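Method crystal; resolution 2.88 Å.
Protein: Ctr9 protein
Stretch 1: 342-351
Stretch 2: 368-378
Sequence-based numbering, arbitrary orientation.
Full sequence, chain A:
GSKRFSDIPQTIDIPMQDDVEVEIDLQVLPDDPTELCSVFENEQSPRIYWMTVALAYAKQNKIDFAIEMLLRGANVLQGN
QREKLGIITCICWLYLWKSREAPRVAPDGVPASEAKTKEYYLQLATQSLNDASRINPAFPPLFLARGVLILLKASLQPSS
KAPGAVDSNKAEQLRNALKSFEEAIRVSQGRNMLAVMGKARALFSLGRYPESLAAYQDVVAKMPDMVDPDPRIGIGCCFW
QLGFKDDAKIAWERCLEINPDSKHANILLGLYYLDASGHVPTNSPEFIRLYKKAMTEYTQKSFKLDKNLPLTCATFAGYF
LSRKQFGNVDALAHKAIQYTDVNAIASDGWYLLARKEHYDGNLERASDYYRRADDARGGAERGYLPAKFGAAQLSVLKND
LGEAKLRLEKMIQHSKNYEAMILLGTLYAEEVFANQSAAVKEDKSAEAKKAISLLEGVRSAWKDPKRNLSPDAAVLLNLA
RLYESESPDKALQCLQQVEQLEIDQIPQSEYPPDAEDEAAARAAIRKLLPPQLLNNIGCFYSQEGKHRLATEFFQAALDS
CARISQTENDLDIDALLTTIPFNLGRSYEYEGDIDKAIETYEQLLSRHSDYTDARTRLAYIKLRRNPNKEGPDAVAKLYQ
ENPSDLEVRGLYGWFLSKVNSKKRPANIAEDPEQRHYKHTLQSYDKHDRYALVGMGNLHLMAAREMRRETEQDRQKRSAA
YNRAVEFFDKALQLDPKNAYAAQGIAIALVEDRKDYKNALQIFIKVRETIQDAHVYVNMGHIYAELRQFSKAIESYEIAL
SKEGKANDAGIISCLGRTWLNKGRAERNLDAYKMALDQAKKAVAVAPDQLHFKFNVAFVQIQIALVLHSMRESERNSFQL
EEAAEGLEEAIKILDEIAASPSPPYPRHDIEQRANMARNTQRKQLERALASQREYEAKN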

ATOM      1  N   VAL A 342     -25.930 -24.792 -12.064  1.00 63.87           N
ATOM      2  CA  VAL A 342     -25.376 -23.444 -12.015  1.00 63.60           C
ATOM      3  C   VAL A 342     -23.936 -23.418 -11.526  1.00 63.10           C
ATOM      4  O   VAL A 342     -23.617 -23.986 -10.496  1.00 70.35           O
ATOM      5  N   ASN A 343     -23.076 -22.702 -12.228  1.00 63.58           N
ATOM      6  CA  ASN A 343     -21.669 -22.622 -11.827  1.00 67.07           C
ATOM      7  C   ASN A 343     -21.483 -21.831 -10.529  1.00 64.87           C
ATOM      8  O   ASN A 343     -20.732 -22.237  -9.634  1.00 68.32           O
ATOM      9  N   ALA A 344     -22.182 -20.705 -10.427  1.00 68.21           N
ATOM     10  CA  ALA A 344     -22.089 -19.813  -9.255  1.00 63.22           C
ATOM     11  C   ALA A 344     -22.256 -20.586  -7.969  1.00 60.29           C
ATOM     12  O   ALA A 344     -21.507 -20.376  -7.000  1.00 48.34           O
ATOM     13  N   ILE A 345     -23.243 -21.481  -7.973  1.00 60.61           N
ATOM     14  CA  ILE A 345     -23.495 -22.311  -6.800  1.00 62.04           C
ATOM     15  C   ILE A 345     -22.295 -23.172  -6.523  1.00 62.97           C
ATOM     16  O   ILE A 345     -21.814 -23.222  -5.404  1.00 72.40           O
ATOM     17  N   ALA A 346     -21.786 -23.819  -7.559  1.00 71.62           N
ATOM     18  CA  ALA A 346     -20.603 -24.661  -7.423  1.00 71.83           C
ATOM     19  C   ALA A 346     -19.458 -23.864  -6.825  1.00 70.12           C
ATOM     20  O   ALA A 346     -18.805 -24.328  -5.865  1.00 76.87           O
ATOM     21  N   SER A 347     -19.246 -22.656  -7.339  1.00 56.78           N
ATOM     22  CA  SER A 347     -18.154 -21.834  -6.819  1.00 61.85           C
ATOM     23  C   SER A 347     -18.357 -21.467  -5.346  1.00 60.35           C
ATOM     24  O   SER A 347     -17.401 -21.373  -4.594  1.00 63.82           O
ATOM     25  N   ASP A 348     -19.608 -21.242  -4.951  1.00 64.14           N
ATOM     26  CA  ASP A 348     -19.940 -20.851  -3.571  1.00 61.05           C
ATOM     27  C   ASP A 348     -19.715 -22.016  -2.639  1.00 60.63           C
ATOM     28  O   ASP A 348     -19.185 -21.858  -1.534  1.00 65.93           O
ATOM     29  N   GLY A 349     -20.087 -23.195  -3.101  1.00 62.34           N
ATOM     30  CA  GLY A 349     -19.827 -24.423  -2.347  1.00 68.74           C
ATOM     31  C   GLY A 349     -18.349 -24.680  -2.125  1.00 67.40           C
ATOM     32  O   GLY A 349     -17.944 -25.007  -1.013  1.00 65.74           O
ATOM     33  N   TRP A 350     -17.547 -24.528  -3.181  1.00 66.62           N
ATOM     34  CA  TRP A 350     -16.105 -24.771  -3.077  1.00 70.58           C
ATOM     35  C   TRP A 350     -15.527 -23.736  -2.132  1.00 69.44           C
ATOM     36  O   TRP A 350     -14.687 -24.034  -1.290  1.00 76.32           O
ATOM     37  N   TYR A 351     -16.014 -22.515  -2.248  1.00 69.39           N
ATOM     38  CA  TYR A 351     -15.528 -21.451  -1.400  1.00 68.50           C
ATOM     39  C   TYR A 351     -15.815 -21.758   0.069  1.00 66.30           C
ATOM     40  O   TYR A 351     -14.954 -21.596   0.900  1.00 68.35           O
ATOM     41  N   ASP A 368      -6.635 -26.071  -3.180  1.00 84.61           N
ATOM     42  CA  ASP A 368      -7.262 -26.712  -4.329  1.00 92.72           C
ATOM     43  C   ASP A 368      -8.715 -26.274  -4.409  1.00 88.15           C
ATOM     44  O   ASP A 368      -9.151 -25.794  -5.448  1.00 92.83           O
ATOM     45  N   TYR A 369      -9.432 -26.407  -3.293  1.00 85.79           N
ATOM     46  CA  TYR A 369     -10.807 -25.894  -3.131  1.00 76.69           C
ATOM     47  C   TYR A 369     -10.954 -24.421  -3.517  1.00 77.65           C
ATOM     48  O   TYR A 369     -11.780 -24.069  -4.352  1.00 85.00           O
ATOM     49  N   TYR A 370     -10.167 -23.544  -2.922  1.00 77.00           N
ATOM     50  CA  TYR A 370     -10.168 -22.160  -3.395  1.00 85.57           C
ATOM     51  C   TYR A 370     -10.018 -22.076  -4.923  1.00 86.15           C
ATOM     52  O   TYR A 370     -10.712 -21.302  -5.582  1.00 79.93           O
ATOM     53  N   ARG A 371      -9.080 -22.851  -5.466  1.00 92.61           N
ATOM     54  CA  ARG A 371      -8.805 -22.840  -6.901  1.00 98.44           C
ATOM     55  C   ARG A 371     -10.056 -23.269  -7.700  1.00 93.21           C
ATOM     56  O   ARG A 371     -10.427 -22.637  -8.695  1.00 88.04           O
ATOM     57  N   ARG A 372     -10.715 -24.323  -7.236  1.00 82.46           N
ATOM     58  CA  ARG A 372     -11.918 -24.842  -7.893  1.00 85.63           C
ATOM     59  C   ARG A 372     -13.074 -23.851  -7.837  1.00 85.06           C
ATOM     60  O   ARG A 372     -13.885 -23.764  -8.753  1.00 78.80           O
ATOM     61  N   ALA A 373     -13.128 -23.121  -6.732  1.00 89.40           N
ATOM     62  CA  ALA A 373     -14.116 -22.088  -6.517  1.00 86.39           C
ATOM     63  C   ALA A 373     -13.906 -20.941  -7.489  1.00 82.67           C
ATOM     64  O   ALA A 373     -14.872 -20.330  -7.943  1.00 80.49           O
ATOM     65  N   ASP A 374     -12.641 -20.635  -7.772  1.00 88.78           N
ATOM     66  CA  ASP A 374     -12.284 -19.548  -8.692  1.00 88.39           C
ATOM     67  C   ASP A 374     -12.594 -19.958 -10.117  1.00 82.80           C
ATOM     68  O   ASP A 374     -13.241 -19.210 -10.855  1.00 71.63           O
ATOM     69  N   ASP A 375     -12.114 -21.144 -10.484  1.00 86.64           N
ATOM     70  CA  ASP A 375     -12.314 -21.703 -11.824  1.00 92.91           C
ATOM     71  C   ASP A 375     -13.806 -21.898 -12.151  1.00 90.83           C
ATOM     72  O   ASP A 375     -14.230 -21.593 -13.262  1.00 91.08           O
ATOM     73  N   ALA A 376     -14.601 -22.365 -11.184  1.00 90.03           N
ATOM     74  CA  ALA A 376     -16.045 -22.623 -11.400  1.00 77.35           C
ATOM     75  C   ALA A 376     -16.743 -21.413 -11.988  1.00 77.57           C
ATOM     76  O   ALA A 376     -17.629 -21.552 -12.834  1.00 91.80           O
ATOM     77  N   ARG A 377     -16.327 -20.229 -11.555  1.00 73.84           N
ATOM     78  CA  ARG A 377     -16.826 -18.982 -12.130  1.00 78.32           C
ATOM     79  C   ARG A 377     -15.981 -18.522 -13.304  1.00 88.07           C
ATOM     80  O   ARG A 377     -16.083 -17.355 -13.738  1.00 92.87           O
ATOM     81  N   GLY A 378     -15.134 -19.425 -13.806  1.00 92.17           N
ATOM     82  CA  GLY A 378     -14.309 -19.158 -14.992  1.00 96.92           C
ATOM     83  C   GLY A 378     -12.834 -19.005 -14.695  1.00 92.74           C
ATOM     84  O   GLY A 378     -12.026 -18.908 -15.604  1.00103.36           O
TER

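The two stretches contribute segments of two helices that run nearly antiparallel, with 163° between their N-to-C directions and a closest approach of 7.6 Å between their axes. The backbones come closest where two small residues meet, with CA of Ser347 and CA of Ala373 4.1 Å apart, and the two stretches together bury 627 Å².

At the start of the second stretch, Asp368 (chi1 t) makes no contact with the first helix. Its carboxylate instead holds a side chain that does, with OD2 of Asp368 2.6 Å from NE of Arg372 in a salt bridge one helical turn on. Tyr369 (m) leaves its backbone sideways and offers one ring face to Trp350. The two rings meet obliquely, with planes at 44°, and the closest side-chain approach is 3.8 Å between CE1 of Tyr369 and CZ3 of Trp350. The CA-to-CB bond of Tyr370 (m) points away, yet its ring reaches back to the first helix, where CE1 lies 3.6 Å from CE1 of Tyr351 (t). This pair is also oblique, at 62°, and the hydroxyls of Tyr351, Tyr369 and Tyr370 are all hydrogen-bonded elsewhere in the structure.

Arg371 (t) points away from the interface and pairs by charge with Asp375, its NH1 2.8 Å from OD2 of Asp375. Arg372 (m) points toward the first helix and uses its aliphatic base rather than its charge for the main contact. Its CB sits almost directly above the five-membered ring of Trp350 (m), 3.8 Å from CG of that residue, a CH-pi arrangement. The extended chain then carries the guanidinium out over the six-membered ring of Trp350, with CZ of Arg372 5.4 Å from the ring centroid, too far for more than a weak cation-pi attraction.

Ala373 occupies the narrowest part of the interface. Its CB packs 3.5 Å from CB of Trp350 and 3.6 Å from the backbone N of Tyr351, while its carbonyl O lies 3.1 Å from CB of Ser347. Asp374 (t) and Asp375 (m) stay clear of the first helix. Ala376 then points inward, placing its CB 3.7 Å from CB of Ser347 and 4.3 Å from CB of Ala346; its carbonyl O approaches CB of Asn343 (m) at 3.2 Å.

The polar part of the interface centres on Arg377 (m). Although its CA-to-CB bond runs sideways, the long side chain turns its end to the first helix. NE donates a very short hydrogen bond of 2.4 Å to OG of Ser347, and NH2 donates one of 2.6 Å to OD1 of Asp348 (m) within a salt bridge. Both acceptors lie near the guanidinium plane, where its N-H groups can reach them, while CB of Ala344 covers one face. Ser347, with chi1 between wells at 92°, also donates from OG to the carbonyl O of Ala344 at 2.9 Å, linking the arginine contact to its own helix. Gly378 ends the stretch without touching the first helix; at its phi of 109° and psi of -9° a CB would be jammed against the carbonyl O of Arg377, which by itself calls for glycine.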

ATOM      1  CB  VAL A 342     -26.206 -22.564 -11.038  1.00 68.66           C
ATOM      2  CG1 VAL A 342     -25.811 -21.086 -11.125  1.00 72.98           C
ATOM      3  CG2 VAL A 342     -27.690 -22.705 -11.320  1.00 69.08           C
ATOM      4  CB  ASN A 343     -20.808 -22.030 -12.951  1.00 66.77           C
ATOM      5  CG  ASN A 343     -20.868 -22.858 -14.234  1.00 71.41           C
ATOM      6  OD1 ASN A 343     -20.851 -24.103 -14.211  1.00 73.88           O
ATOM      7  ND2 ASN A 343     -20.952 -22.170 -15.364  1.00 74.48           N
ATOM      8  CB  ALA A 344     -23.135 -18.704  -9.329  1.00 60.72           C
ATOM      9  CB  ILE A 345     -24.724 -23.175  -6.963  1.00 56.32           C
ATOM     10  CG1 ILE A 345     -25.949 -22.285  -6.872  1.00 61.99           C
ATOM     11  CG2 ILE A 345     -24.765 -24.241  -5.893  1.00 55.27           C
ATOM     12  CD1 ILE A 345     -27.270 -23.008  -6.855  1.00 68.84           C
ATOM     13  CB  ALA A 346     -20.202 -25.261  -8.755  1.00 66.73           C
ATOM     14  CB  SER A 347     -17.986 -20.562  -7.619  1.00 62.35           C
ATOM     15  OG  SER A 347     -18.757 -19.549  -7.021  1.00 75.66           O
ATOM     16  CB  ASP A 348     -21.387 -20.383  -3.465  1.00 59.78           C
ATOM     17  CG  ASP A 348     -21.607 -18.997  -4.038  1.00 62.62           C
ATOM     18  OD1 ASP A 348     -20.658 -18.380  -4.553  1.00 77.73           O
ATOM     19  OD2 ASP A 348     -22.750 -18.510  -3.980  1.00 65.57           O
ATOM     20  CB  TRP A 350     -15.375 -24.738  -4.441  1.00 71.27           C
ATOM     21  CG  TRP A 350     -15.606 -25.947  -5.316  1.00 74.58           C
ATOM     22  CD1 TRP A 350     -16.128 -25.947  -6.579  1.00 82.12           C
ATOM     23  CD2 TRP A 350     -15.350 -27.320  -4.995  1.00 75.82           C
ATOM     24  NE1 TRP A 350     -16.215 -27.230  -7.068  1.00 79.24           N
ATOM     25  CE2 TRP A 350     -15.750 -28.097  -6.119  1.00 79.18           C
ATOM     26  CE3 TRP A 350     -14.833 -27.978  -3.871  1.00 80.88           C
ATOM     27  CZ2 TRP A 350     -15.637 -29.505  -6.153  1.00 79.09           C
ATOM     28  CZ3 TRP A 350     -14.726 -29.402  -3.900  1.00 80.60           C
ATOM     29  CH2 TRP A 350     -15.131 -30.136  -5.039  1.00 81.25           C
ATOM     30  CB  TYR A 351     -16.133 -20.119  -1.799  1.00 62.70           C
ATOM     31  CG  TYR A 351     -15.634 -19.009  -0.930  1.00 70.08           C
ATOM     32  CD1 TYR A 351     -14.316 -18.583  -1.014  1.00 74.04           C
ATOM     33  CD2 TYR A 351     -16.462 -18.393   0.002  1.00 72.21           C
ATOM     34  CE1 TYR A 351     -13.841 -17.557  -0.209  1.00 76.55           C
ATOM     35  CE2 TYR A 351     -15.998 -17.354   0.795  1.00 72.79           C
ATOM     36  CZ  TYR A 351     -14.680 -16.951   0.688  1.00 73.07           C
ATOM     37  OH  TYR A 351     -14.165 -15.955   1.463  1.00 73.52           O
ATOM     38  CB  ASP A 368      -7.152 -28.237  -4.234  1.00102.91           C
ATOM     39  CG  ASP A 368      -7.577 -28.931  -5.510  1.00110.27           C
ATOM     40  OD1 ASP A 368      -6.803 -29.749  -6.054  1.00116.43           O
ATOM     41  OD2 ASP A 368      -8.689 -28.646  -5.975  1.00120.61           O
ATOM     42  CB  TYR A 369     -11.267 -26.068  -1.687  1.00 78.15           C
ATOM     43  CG  TYR A 369     -11.583 -27.495  -1.283  1.00 79.35           C
ATOM     44  CD1 TYR A 369     -11.374 -28.565  -2.147  1.00 81.81           C
ATOM     45  CD2 TYR A 369     -12.074 -27.770  -0.029  1.00 77.25           C
ATOM     46  CE1 TYR A 369     -11.672 -29.860  -1.763  1.00 83.74           C
ATOM     47  CE2 TYR A 369     -12.368 -29.062   0.359  1.00 82.26           C
ATOM     48  CZ  TYR A 369     -12.169 -30.102  -0.508  1.00 80.40           C
ATOM     49  OH  TYR A 369     -12.464 -31.381  -0.095  1.00 81.45           O
ATOM     50  CB  TYR A 370      -9.048 -21.343  -2.743  1.00 87.57           C
ATOM     51  CG  TYR A 370      -9.383 -20.776  -1.389  1.00 83.83           C
ATOM     52  CD1 TYR A 370     -10.419 -19.894  -1.229  1.00 82.06           C
ATOM     53  CD2 TYR A 370      -8.633 -21.101  -0.274  1.00 82.96           C
ATOM     54  CE1 TYR A 370     -10.727 -19.386   0.010  1.00 80.30           C
ATOM     55  CE2 TYR A 370      -8.931 -20.585   0.966  1.00 73.52           C
ATOM     56  CZ  TYR A 370      -9.984 -19.737   1.096  1.00 71.44           C
ATOM     57  OH  TYR A 370     -10.281 -19.200   2.316  1.00 78.03           O
ATOM     58  CB  ARG A 371      -7.586 -23.719  -7.210  1.00103.76           C
ATOM     59  CG  ARG A 371      -7.605 -24.363  -8.579  1.00109.67           C
ATOM     60  CD  ARG A 371      -6.612 -25.498  -8.709  1.00109.10           C
ATOM     61  NE  ARG A 371      -7.024 -26.402  -9.781  1.00123.58           N
ATOM     62  CZ  ARG A 371      -7.051 -26.093 -11.083  1.00134.68           C
ATOM     63  NH1 ARG A 371      -6.694 -24.885 -11.524  1.00140.29           N
ATOM     64  NH2 ARG A 371      -7.438 -27.008 -11.967  1.00136.83           N
ATOM     65  CB  ARG A 372     -12.328 -26.180  -7.262  1.00 81.02           C
ATOM     66  CG  ARG A 372     -11.353 -27.285  -7.613  1.00 90.94           C
ATOM     67  CD  ARG A 372     -11.724 -28.635  -7.034  1.00103.10           C
ATOM     68  NE  ARG A 372     -10.665 -29.617  -7.283  1.00116.13           N
ATOM     69  CZ  ARG A 372     -10.613 -30.836  -6.748  1.00122.26           C
ATOM     70  NH1 ARG A 372     -11.572 -31.255  -5.923  1.00123.66           N
ATOM     71  NH2 ARG A 372      -9.591 -31.639  -7.039  1.00123.06           N
ATOM     72  CB  ALA A 373     -14.026 -21.582  -5.080  1.00 86.24           C
ATOM     73  CB  ASP A 374     -10.798 -19.165  -8.581  1.00 90.63           C
ATOM     74  CG  ASP A 374     -10.446 -17.906  -9.406  1.00 95.45           C
ATOM     75  OD1 ASP A 374     -11.376 -17.142  -9.716  1.00 94.90           O
ATOM     76  OD2 ASP A 374      -9.259 -17.670  -9.746  1.00 94.39           O
ATOM     77  CB  ASP A 375     -11.542 -23.025 -12.003  1.00 96.33           C
ATOM     78  CG  ASP A 375     -10.023 -22.859 -11.871  1.00 98.84           C
ATOM     79  OD1 ASP A 375      -9.498 -21.714 -11.930  1.00 88.67           O
ATOM     80  OD2 ASP A 375      -9.357 -23.904 -11.683  1.00103.40           O
ATOM     81  CB  ALA A 376     -16.735 -23.050 -10.119  1.00 72.15           C
ATOM     82  CB  ARG A 377     -16.841 -17.880 -11.088  1.00 77.91           C
ATOM     83  CG  ARG A 377     -18.019 -17.943 -10.148  1.00 77.43           C
ATOM     84  CD  ARG A 377     -17.804 -17.012  -8.966  1.00 80.54           C
ATOM     85  NE  ARG A 377     -18.765 -17.264  -7.889  1.00 78.01           N
ATOM     86  CZ  ARG A 377     -19.938 -16.670  -7.773  1.00 73.33           C
ATOM     87  NH1 ARG A 377     -20.312 -15.762  -8.666  1.00 86.02           N
ATOM     88  NH2 ARG A 377     -20.739 -16.990  -6.768  1.00 67.76           N
TER